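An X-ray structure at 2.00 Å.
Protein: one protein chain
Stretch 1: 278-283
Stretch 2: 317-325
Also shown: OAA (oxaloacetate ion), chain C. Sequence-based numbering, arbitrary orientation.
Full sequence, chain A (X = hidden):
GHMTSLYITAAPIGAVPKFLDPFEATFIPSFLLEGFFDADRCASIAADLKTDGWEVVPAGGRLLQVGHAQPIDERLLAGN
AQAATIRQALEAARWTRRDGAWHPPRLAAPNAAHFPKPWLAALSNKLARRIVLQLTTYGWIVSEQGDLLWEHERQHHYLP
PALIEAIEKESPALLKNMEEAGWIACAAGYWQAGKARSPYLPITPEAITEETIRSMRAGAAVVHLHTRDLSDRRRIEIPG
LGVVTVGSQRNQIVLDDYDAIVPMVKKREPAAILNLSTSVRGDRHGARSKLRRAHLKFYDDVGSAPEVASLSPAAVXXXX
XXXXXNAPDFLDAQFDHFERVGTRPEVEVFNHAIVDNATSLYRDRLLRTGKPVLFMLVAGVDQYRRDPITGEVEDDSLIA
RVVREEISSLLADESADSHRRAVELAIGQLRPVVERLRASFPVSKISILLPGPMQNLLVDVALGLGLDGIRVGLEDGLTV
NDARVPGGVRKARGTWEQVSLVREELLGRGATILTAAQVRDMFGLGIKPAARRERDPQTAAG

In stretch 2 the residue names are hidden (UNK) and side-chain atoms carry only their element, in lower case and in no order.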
# COMPACT_ATOMS: atom_id res chain seq x y z
N THR A 278 -11.89 -9.46 -1.03
CA THR A 278 -12.12 -10.85 -1.44
C THR A 278 -11.06 -11.28 -2.43
O THR A 278 -11.16 -12.34 -3.06
CB THR A 278 -13.49 -11.00 -2.07
OG1 THR A 278 -13.57 -10.15 -3.22
CG2 THR A 278 -14.58 -10.59 -1.06
N SER A 279 -10.03 -10.45 -2.57
CA SER A 279 -8.99 -10.70 -3.56
C SER A 279 -8.12 -11.93 -3.24
O SER A 279 -7.84 -12.22 -2.07
CB SER A 279 -8.11 -9.44 -3.66
OG SER A 279 -6.95 -9.70 -4.40
N VAL A 280 -7.70 -12.67 -4.27
CA VAL A 280 -6.69 -13.71 -4.06
C VAL A 280 -5.38 -13.40 -4.79
O VAL A 280 -4.62 -14.31 -5.17
CB VAL A 280 -7.20 -15.14 -4.42
CG1 VAL A 280 -8.33 -15.54 -3.49
CG2 VAL A 280 -7.63 -15.22 -5.87
N ARG A 281 -5.12 -12.11 -4.96
CA ARG A 281 -3.86 -11.62 -5.52
C ARG A 281 -2.66 -12.31 -4.87
O ARG A 281 -2.62 -12.49 -3.64
CB ARG A 281 -3.75 -10.10 -5.35
CG ARG A 281 -2.31 -9.57 -5.32
CD ARG A 281 -1.96 -8.65 -6.47
NE ARG A 281 -2.36 -7.28 -6.21
CZ ARG A 281 -1.68 -6.19 -6.56
NH1 ARG A 281 -0.53 -6.26 -7.22
NH2 ARG A 281 -2.16 -5.00 -6.25
N GLY A 282 -1.71 -12.71 -5.70
CA GLY A 282 -0.51 -13.39 -5.25
C GLY A 282 -0.74 -14.89 -5.13
O GLY A 282 0.20 -15.67 -4.98
N ASP A 283 -2.01 -15.28 -5.20
CA ASP A 283 -2.39 -16.65 -4.90
C ASP A 283 -3.32 -17.19 -5.98
O ASP A 283 -4.53 -17.34 -5.76
CB ASP A 283 -3.07 -16.71 -3.53
CG ASP A 283 -3.42 -18.12 -3.10
OD1 ASP A 283 -3.16 -19.08 -3.86
OD2 ASP A 283 -3.98 -18.27 -2.00
N UNK A 317 -5.68 -8.68 -14.45
CA UNK A 317 -4.40 -9.12 -14.99
C UNK A 317 -3.43 -7.93 -14.97
O UNK A 317 -3.34 -7.18 -15.95
c UNK A 317 -4.54 -9.64 -16.44
c UNK A 317 -5.72 -10.64 -16.56
c UNK A 317 -3.22 -10.28 -16.89
N UNK A 318 -2.74 -7.76 -13.84
CA UNK A 318 -1.80 -6.64 -13.68
C UNK A 318 -0.66 -6.76 -14.68
O UNK A 318 -0.07 -7.84 -14.82
c UNK A 318 -1.19 -6.65 -12.28
c UNK A 318 -3.54 -7.36 -9.38
c UNK A 318 -2.62 -5.18 -10.82
c UNK A 318 -2.63 -7.53 -10.43
c UNK A 318 -2.18 -6.45 -11.16
c UNK A 318 -3.53 -5.00 -9.77
c UNK A 318 -3.98 -6.09 -9.06
N UNK A 319 -0.32 -5.67 -15.36
CA UNK A 319 0.86 -5.70 -16.24
C UNK A 319 2.10 -6.06 -15.45
O UNK A 319 2.98 -6.75 -15.96
c UNK A 319 -0.07 -4.12 -18.02
c UNK A 319 0.35 -3.12 -19.07
o UNK A 319 1.55 -2.95 -19.33
c UNK A 319 1.03 -4.37 -16.98
n UNK A 319 -0.62 -2.44 -19.67
N UNK A 320 2.15 -5.65 -14.19
CA UNK A 320 3.28 -5.99 -13.33
C UNK A 320 3.29 -7.43 -12.82
O UNK A 320 4.19 -7.81 -12.06
N UNK A 321 2.31 -8.23 -13.22
CA UNK A 321 2.19 -9.61 -12.76
C UNK A 321 1.34 -9.84 -11.51
O UNK A 321 1.04 -8.90 -10.78
N UNK A 322 0.94 -11.09 -11.27
CA UNK A 322 0.32 -11.46 -10.00
C UNK A 322 -1.20 -11.42 -9.90
O UNK A 322 -1.75 -11.57 -8.80
N UNK A 323 -1.89 -11.24 -11.02
CA UNK A 323 -3.35 -11.13 -11.01
C UNK A 323 -4.14 -12.37 -10.63
O UNK A 323 -3.58 -13.38 -10.19
N UNK A 324 -5.46 -12.31 -10.79
CA UNK A 324 -6.33 -13.42 -10.40
C UNK A 324 -7.64 -13.37 -11.18
O UNK A 324 -8.14 -12.29 -11.53
c UNK A 324 -8.00 -9.55 -7.58
c UNK A 324 -7.13 -12.05 -8.42
o UNK A 324 -8.40 -8.30 -7.17
c UNK A 324 -8.93 -10.56 -7.80
c UNK A 324 -8.48 -11.81 -8.22
c UNK A 324 -6.24 -11.01 -8.18
c UNK A 324 -6.67 -9.77 -7.77
c UNK A 324 -6.63 -13.39 -8.89
N UNK A 325 -8.20 -14.54 -11.43
CA UNK A 325 -9.44 -14.66 -12.20
C UNK A 325 -10.65 -14.33 -11.34
O UNK A 325 -10.62 -14.45 -10.10
o UNK A 325 -11.03 -15.14 -14.45
o UNK A 325 -10.96 -17.30 -14.26
c UNK A 325 -10.60 -16.17 -13.91
c UNK A 325 -9.57 -16.08 -12.77
O1 OAA C . -10.48 -6.66 -4.02
O2 OAA C . -9.11 -5.77 -2.45
O4 OAA C . -4.68 -5.63 -5.24
O5 OAA C . -5.96 -7.46 -5.80
O3 OAA C . -6.50 -5.34 -3.07
C1 OAA C . -9.32 -6.17 -3.67
C2 OAA C . -8.23 -6.09 -4.72
C3 OAA C . -6.82 -5.90 -4.20
C4 OAA C . -5.76 -6.36 -5.12
O HOH W 1 0.80 -8.58 -7.88
O HOH W 2 -1.53 -14.11 -8.39

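Position 317 carries three side-chain carbons, one of them bearing the other two. A branch directly at CB with carbon alone means valine. Val317 is out of reach of stretch 1 and takes no part in the contact.

Position 318 has one carbon followed by a ring of six carbons, with no oxygen on it. Its CA-to-CB bond points toward stretch 1, and the guanidinium of Arg281 lies flat on the ring, with centres 3.8 Å apart and planes at 22°. This is phenylalanine. The closest atoms are Arg281 NE and Phe318 CE1, at 3.4 Å. The charge sits over the ring face, so this is also a cation-pi contact.

Position 319 shows three carbons, the third carrying one oxygen and one nitrogen. An amide on a chain of this length is glutamine. Gln319 is out of reach of stretch 1, and its amide is hydrogen-bonded elsewhere in the structure.

Position 320 has no side-chain atoms and is glycine. Nothing of stretch 1 would lie near a CB here, so the contact does not account for the residue.

Position 321 also lacks a side chain. Its phi/psi of 91/163 would jam a CB against the carbonyl O of Gly320, which by itself calls for glycine. Gly321 N bonds to Phe318 O at 2.9 Å, closing a type I turn. Gly321 O accepts from water 1, which in turn accepts from Arg281 NH1.

Position 322 is again bare, with phi/psi of 93/10. Its backbone O takes a weak hydrogen bond from Gly282 N at 3.3 Å. A CB would be jammed against the carbonyl O of Gly321, so this too is glycine.

Position 323 has no side-chain atoms and is glycine. A CB would point away from stretch 1 and be crowded by Val317 CA at 3.1 Å. Gly323 O accepts from water 2, which receives a weak bond from Gly282 N.

Position 324 has one carbon, then a six-carbon ring bearing one oxygen. Val280 N lies over one ring face. Val280 CG2 packs on the CB of 324 at 3.7 Å, while Ser279 OG comes within 3.4 Å of the ring carbon bearing the oxygen. This is tyrosine.

Position 325 has two carbons, the second carrying two oxygens. This short carboxylate is aspartate. The end of Asp325 leads away from stretch 1, and the residue makes no contact with it.

The contact buries 335 Å² and rests mainly on two aromatic rings. Phe318 supports the Arg281 guanidinium, while Tyr324 packs beside Ser279, Val280 and Arg281. Within stretch 1, Arg281 N bonds to Ser279 OG at 3.1 Å. Both stretches approach oxaloacetate. Arg281 NE and NH2 bond to its O4 at 3.0 and 2.8 Å, and Ser279 OG bonds to its O5 at 2.8 Å. Tyr324 OH lies 2.9 Å from that same O5. The stacked guanidinium therefore meets Phe318 with its face and the ligand with its edge.

Stretch 2 317-325: VFQGGGGYD
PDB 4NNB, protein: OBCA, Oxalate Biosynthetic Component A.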